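Local coordinates for protein possible marr-transcriptional regulator (Streptomyces coelicolor, PDB 4B8X) that probably binds DNA through winged-helix domains as a dimeric MarR family transcriptional regulator, at the interface of chains A and B. Residues are numbered along the deposited sequence; one frame, centred on the assembly and turned at random. Chains: chain A/B, Possible marr-transcriptional regulator.

The interface of chains A and B. Residues chain A 11-12, 15, 19; chain B 61-62, 137-138, 141, 143.
Two donors grip OD2 of the B:Asp143 carboxylate, one from each chain. Across the dimer interface, A:Arg15 NE donates to B:Asp143 OD2 at 2.9 Å, arriving from above the carboxylate plane; within chain B, B:Arg138 NE reaches the anti lone pair of the same OD2, also at 2.9 Å and almost straight (175° at H). B:Asp143 OD1 turns its syn lone pair to A:Arg15 NH2 at 2.8 Å, so A:Arg15 holds the carboxylate side-on, tip to tip, in a two-bond salt bridge with the planes moderately twisted. Aspartate, with two acceptor oxygens on a short stem, suits a place between two arginines; its charge probably offsets their repulsion, as the NE atoms of A:Arg15 and B:Arg138 lie 4.8 Å apart, their guanidinium planes nearly perpendicular. Bends at chi2 and chi3 (-66° and -60°) fold A:Arg15 toward this acid, while B:Met62 lays its CB over the centre of one guanidinium face, 3.6 Å from A:Arg15 CZ, an apolar group suited to lying on the flat face of a cation. B:Arg138 crosses A:Arg15 with its CD against CB, and its NH1 shares a water with the A:Ser12 hydroxyl OG. One turn beyond A:Arg15, A:Ile19 pushes CD1 to 3.6 Å from B:Ala141 CB, where a small methyl permits close approach. The patch, repeated by two-fold symmetry, joins helix 5-28 of chain A to the end of helix 129-140 of chain B, the following C-terminal segment and the loop after helix 54-61.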
# COMPACT_ATOMS: atom_id res chain seq x y z
N THR A 11 8.82 7.17 -0.76
CA THR A 11 8.05 7.68 0.37
C THR A 11 6.74 8.30 -0.12
O THR A 11 5.67 8.11 0.47
CB THR A 11 8.86 8.69 1.22
OG1 THR A 11 10.01 8.01 1.72
CG2 THR A 11 8.01 9.25 2.36
N SER A 12 6.83 9.09 -1.17
CA SER A 12 5.66 9.71 -1.71
C SER A 12 4.60 8.71 -2.17
O SER A 12 3.41 8.90 -1.90
CB SER A 12 6.02 10.61 -2.91
OG SER A 12 6.90 11.64 -2.57
N ARG A 15 3.10 6.87 0.93
CA ARG A 15 2.18 7.75 1.64
C ARG A 15 0.91 7.96 0.85
O ARG A 15 -0.16 7.92 1.42
CB ARG A 15 2.83 9.09 2.02
CG ARG A 15 3.80 9.00 3.19
CD ARG A 15 3.10 8.64 4.49
NE ARG A 15 2.12 9.65 4.82
CZ ARG A 15 0.88 9.42 5.26
NH1 ARG A 15 0.43 8.19 5.42
NH2 ARG A 15 0.08 10.44 5.51
N ILE A 19 -2.86 7.12 2.23
CA ILE A 19 -3.86 8.15 2.34
C ILE A 19 -5.10 7.75 1.54
O ILE A 19 -6.23 7.77 2.04
CB ILE A 19 -3.28 9.47 1.81
CG1 ILE A 19 -2.18 10.01 2.75
CG2 ILE A 19 -4.38 10.51 1.64
CD1 ILE A 19 -1.29 11.05 2.09
N LEU B 61 5.83 8.93 11.55
CA LEU B 61 5.66 8.00 10.42
C LEU B 61 4.26 8.10 9.79
O LEU B 61 4.01 7.50 8.73
CB LEU B 61 5.89 6.54 10.86
CG LEU B 61 7.25 6.19 11.45
CD1 LEU B 61 7.25 4.78 12.02
CD2 LEU B 61 8.31 6.34 10.38
N MET B 62 3.36 8.83 10.43
CA MET B 62 1.97 8.95 10.00
C MET B 62 1.33 7.55 9.92
O MET B 62 0.69 7.19 8.93
CB MET B 62 1.84 9.72 8.67
CG MET B 62 2.60 11.05 8.58
SD MET B 62 1.94 12.44 9.54
CE MET B 62 0.49 12.89 8.58
N LEU B 137 -1.22 16.07 -2.07
CA LEU B 137 -2.04 15.08 -1.37
C LEU B 137 -1.49 14.86 0.05
O LEU B 137 -2.22 14.76 1.03
CB LEU B 137 -2.01 13.77 -2.16
CG LEU B 137 -2.94 12.66 -1.71
CD1 LEU B 137 -4.41 13.03 -1.93
CD2 LEU B 137 -2.59 11.38 -2.46
N ARG B 138 -0.16 14.78 0.16
CA ARG B 138 0.51 14.62 1.44
C ARG B 138 0.38 15.86 2.35
O ARG B 138 0.23 15.74 3.57
CB ARG B 138 1.96 14.25 1.20
CG ARG B 138 2.12 12.87 0.58
CD ARG B 138 3.58 12.55 0.33
NE ARG B 138 4.28 12.50 1.61
CZ ARG B 138 5.59 12.59 1.73
NH1 ARG B 138 6.33 12.79 0.64
NH2 ARG B 138 6.14 12.50 2.92
N ALA B 141 -2.82 15.72 4.11
CA ALA B 141 -2.80 14.71 5.15
C ALA B 141 -2.00 15.11 6.38
O ALA B 141 -1.96 14.35 7.35
CB ALA B 141 -2.26 13.40 4.59
N ASP B 143 1.43 15.77 6.32
CA ASP B 143 2.79 15.22 6.30
C ASP B 143 3.87 16.30 6.44
O ASP B 143 5.00 15.99 6.80
CB ASP B 143 3.09 14.43 5.02
CG ASP B 143 2.35 13.11 4.92
OD1 ASP B 143 1.35 12.89 5.61
OD2 ASP B 143 2.75 12.34 4.03
O HOH W 1 5.45 13.96 -2.18